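PDB 4PTA: replication initiator protein from Staphylococcus aureus subsp. aureus, which probably binds origin DNA and helps assemble the replication origin of staphylococcal multiresistance plasmids. Local coordinates for residues 83-86 with 87-91; 30-33 with 34-38. All coordinates share one frame; numbering follows the deposited sequence.

Contact 1: 83-86 with 87-91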
# COMPACT_ATOMS: atom_id res chain seq x y z
N THR A 83 10.12 2.17 28.22
CA THR A 83 11.42 2.74 28.54
C THR A 83 12.50 2.06 27.71
O THR A 83 13.31 2.72 27.05
CB THR A 83 11.73 2.61 30.04
OG1 THR A 83 11.14 3.71 30.75
CG2 THR A 83 13.23 2.61 30.29
N LYS A 84 12.50 0.73 27.74
CA LYS A 84 13.42 -0.05 26.92
C LYS A 84 13.22 0.25 25.44
O LYS A 84 14.19 0.27 24.67
CB LYS A 84 13.23 -1.55 27.19
CG LYS A 84 13.96 -2.45 26.21
CD LYS A 84 13.45 -3.88 26.29
CE LYS A 84 13.91 -4.70 25.10
NZ LYS A 84 13.24 -6.04 25.03
N ILE A 85 11.97 0.48 25.04
CA ILE A 85 11.64 0.72 23.64
C ILE A 85 12.22 2.04 23.13
O ILE A 85 12.91 2.06 22.12
CB ILE A 85 10.11 0.74 23.41
CG1 ILE A 85 9.54 -0.67 23.56
CG2 ILE A 85 9.78 1.31 22.04
CD1 ILE A 85 8.03 -0.72 23.52
N LYS A 86 11.92 3.12 23.83
CA LYS A 86 12.45 4.43 23.47
C LYS A 86 13.96 4.40 23.40
O LYS A 86 14.56 4.78 22.40
CB LYS A 86 12.02 5.49 24.48
CG LYS A 86 10.52 5.69 24.58
CD LYS A 86 10.23 6.88 25.47
CE LYS A 86 8.74 7.10 25.63
NZ LYS A 86 8.44 8.32 26.43
N LYS A 87 14.59 3.94 24.49
CA LYS A 87 16.04 3.90 24.57
C LYS A 87 16.63 3.11 23.41
O LYS A 87 17.69 3.46 22.89
CB LYS A 87 16.49 3.30 25.90
CG LYS A 87 16.25 4.22 27.09
CD LYS A 87 16.71 3.58 28.40
CE LYS A 87 16.35 4.47 29.58
NZ LYS A 87 16.64 3.83 30.88
N GLU A 88 15.94 2.05 23.01
CA GLU A 88 16.39 1.21 21.91
C GLU A 88 16.30 1.94 20.57
O GLU A 88 17.23 1.88 19.77
CB GLU A 88 15.58 -0.08 21.86
CG GLU A 88 16.37 -1.31 22.19
CD GLU A 88 15.53 -2.57 22.16
OE1 GLU A 88 14.33 -2.49 22.49
OE2 GLU A 88 16.07 -3.63 21.79
N LEU A 89 15.18 2.62 20.34
CA LEU A 89 14.97 3.31 19.07
C LEU A 89 15.88 4.52 18.93
O LEU A 89 16.38 4.80 17.85
CB LEU A 89 13.50 3.71 18.90
CG LEU A 89 12.44 2.59 18.89
CD1 LEU A 89 11.04 3.18 18.77
CD2 LEU A 89 12.69 1.58 17.77
N GLU A 90 16.10 5.24 20.03
CA GLU A 90 16.98 6.41 20.04
C GLU A 90 18.44 6.01 19.78
O GLU A 90 19.16 6.70 19.05
CB GLU A 90 16.86 7.17 21.35
CG GLU A 90 15.50 7.81 21.57
CD GLU A 90 15.38 8.51 22.91
OE1 GLU A 90 15.03 9.71 22.92
OE2 GLU A 90 15.62 7.86 23.94
N ASN A 91 18.85 4.91 20.38
CA ASN A 91 20.20 4.40 20.21
C ASN A 91 20.55 4.15 18.75
O ASN A 91 21.72 4.16 18.37
CB ASN A 91 20.38 3.11 21.04
CG ASN A 91 21.81 2.60 21.03
OD1 ASN A 91 22.68 3.15 21.72
ND2 ASN A 91 22.06 1.54 20.28

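Contact 2: 30-33 with 34-38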
# COMPACT_ATOMS: atom_id res chain seq x y z
N LYS A 30 18.70 -5.00 13.00
CA LYS A 30 18.44 -6.40 13.32
C LYS A 30 18.54 -6.64 14.82
O LYS A 30 17.75 -7.38 15.40
CB LYS A 30 19.43 -7.31 12.58
CG LYS A 30 18.89 -7.89 11.29
CD LYS A 30 19.95 -7.95 10.21
CE LYS A 30 21.22 -8.62 10.71
NZ LYS A 30 22.31 -8.56 9.69
N ASP A 31 19.51 -5.97 15.44
CA ASP A 31 19.75 -6.09 16.87
C ASP A 31 18.50 -5.80 17.70
O ASP A 31 18.26 -6.43 18.72
CB ASP A 31 20.87 -5.13 17.27
CG ASP A 31 21.50 -5.49 18.60
OD1 ASP A 31 20.88 -5.20 19.65
OD2 ASP A 31 22.61 -6.06 18.60
N LEU A 32 17.70 -4.83 17.25
CA LEU A 32 16.51 -4.38 17.97
C LEU A 32 15.60 -5.51 18.41
O LEU A 32 15.41 -6.49 17.69
CB LEU A 32 15.70 -3.40 17.12
CG LEU A 32 16.27 -2.01 16.83
CD1 LEU A 32 15.44 -1.33 15.75
CD2 LEU A 32 16.32 -1.16 18.09
N SER A 33 15.02 -5.37 19.60
CA SER A 33 14.01 -6.30 20.07
C SER A 33 12.75 -6.16 19.22
O SER A 33 12.40 -5.06 18.79
CB SER A 33 13.67 -6.03 21.53
OG SER A 33 12.88 -4.86 21.66
N ASN A 34 12.07 -7.28 18.99
CA ASN A 34 10.82 -7.26 18.25
C ASN A 34 9.81 -6.26 18.82
O ASN A 34 9.02 -5.68 18.09
CB ASN A 34 10.21 -8.67 18.19
CG ASN A 34 11.05 -9.62 17.37
OD1 ASN A 34 11.77 -9.21 16.46
ND2 ASN A 34 10.95 -10.91 17.68
N ASP A 35 9.86 -6.04 20.13
CA ASP A 35 8.96 -5.08 20.76
C ASP A 35 9.19 -3.68 20.21
O ASP A 35 8.25 -2.91 20.04
CB ASP A 35 9.14 -5.07 22.28
CG ASP A 35 8.90 -6.44 22.91
OD1 ASP A 35 7.87 -7.07 22.62
OD2 ASP A 35 9.77 -6.88 23.70
N ALA A 36 10.45 -3.34 19.93
CA ALA A 36 10.80 -2.02 19.42
C ALA A 36 10.53 -1.91 17.91
O ALA A 36 10.07 -0.87 17.44
CB ALA A 36 12.25 -1.68 19.74
N LYS A 37 10.84 -2.97 17.17
CA LYS A 37 10.51 -3.02 15.76
C LYS A 37 9.01 -2.83 15.55
O LYS A 37 8.59 -2.01 14.74
CB LYS A 37 10.96 -4.34 15.15
CG LYS A 37 12.42 -4.62 15.30
CD LYS A 37 12.81 -5.85 14.50
CE LYS A 37 14.32 -6.06 14.52
NZ LYS A 37 14.70 -7.25 13.73
N ILE A 38 8.21 -3.60 16.27
CA ILE A 38 6.76 -3.49 16.16
C ILE A 38 6.27 -2.14 16.67
O ILE A 38 5.35 -1.55 16.11
CB ILE A 38 6.03 -4.62 16.90
CG1 ILE A 38 6.28 -5.96 16.21
CG2 ILE A 38 4.54 -4.33 16.99
CD1 ILE A 38 6.02 -7.16 17.09

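Contact 1: 83-86 with 87-91
Four successive i to i+4 backbone hydrogen bonds join residues 83-86 to residues 87-90 within one alpha helix. Lys87 N donates to Thr83 O, Glu88 N to Lys84 O, Leu89 N to Ile85 O and Glu90 N to Lys86 O, all at 2.9 to 3.1 Å. The bond from Glu88 N is the most bent, with an N-H...O angle of 141°.

In the Lys84-Glu88 pair, the carbon chain of the lysine lies against the carboxylate oxygen OE1 of the glutamate. The two side chains run side by side in the same direction. Lys84 has CG anti to its backbone nitrogen (chi1 170°) and an extended chain, which lays its CE 3.4 Å from Glu88 OE1. The ammonium itself goes past the carboxylate: Lys84 NZ is 4.5 Å from Glu88 OE1, too far for a salt bridge. Attraction between the two charges probably still favours this pairing. Glu88 OE1 has a closer partner in Ser33 OG, probably through a hydrogen bond.

The apolar contacts are few. The extended Lys87 chain passes alongside Thr83, with its CE 3.7 Å from Thr83 CG2. On the buried side, Ile85 CG2 lies 4.0 Å from Leu89 CD1, and the two side chains point the same way.

Helix 79-91 belongs to the RepA N-terminal region, of the helix-turn-helix clan. Ile85 packs on Ala39, and both Glu88 and Leu89 on Ala36, of helix 34-44. Leu89 also touches Leu95 of strand 95-97. From the same strand, Gln97 is hydrogen-bonded to both Lys86 NZ and Glu90 OE1.

Contact 2: 30-33 with 34-38
Ser33 turns its hydroxyl between its own backbone nitrogen and carbonyl carbon (chi1 74°), which brings OG over the first turn of the helix that starts at Asn34. Lys37 reaches back from that turn, its chain fully extended beyond CG. The motif is a serine N-cap. Ser33 OG accepts a weak hydrogen bond from Ala36 N at 3.3 Å, and this polar end is probably also held by Glu88 of helix 79-91.

The Ser33 carbonyl is gripped twice. Lys37 N meets Ser33 O at 3.1 Å, nearly straight and in the carbonyl plane. Ala36 N comes to Ser33 O at 2.8 Å from well above that plane, with a more bent N-H...O angle of 133°. The pair of bonds ties the residue before the helix to its first turn.

The CB of Leu32 is directed toward the helix. It lies 3.9 Å from Lys37 CG, so the lysine's carbon chain lies against the base of the leucine. Further out, Leu32 CD2 makes a long apolar approach to Ala36 CB, at 4.4 Å. Leu32 also packs on Val92 and Leu94, while Asn34 packs on Ile38 of the second subunit, another copy of the protein.

The buried Lys37 chain continues past Leu32 toward the end of helix 27-30. Its ammonium is hydrogen-bonded to Phe23 O and forms a cation-pi interaction with Phe24. Lys37 CE passes 3.4 Å from Leu32 O, and Lys37 NZ makes a weak hydrogen bond to Lys30 O at 3.5 Å.

Contact 2 comes first along the chain, at the start of helix 34-44. Contact 1 follows on helix 79-91. Their centres are about 10 Å apart, and both belong to the RepA N-terminal region, of the helix-turn-helix clan. They touch directly. Glu88 OE1 of contact 1 is 2.9 Å from Ser33 OG of contact 2, a probable hydrogen bond. Glu88 O also packs against Leu32 CD2. Lys84 of contact 1 and Asp35 of contact 2 carry opposite charges and make a long, weak pairing. The two helices, distant in sequence, are thus joined at the beginning of one and the later turns of the other. Contact 2 also borders the second subunit; no other chain of the assembly touches contact 1.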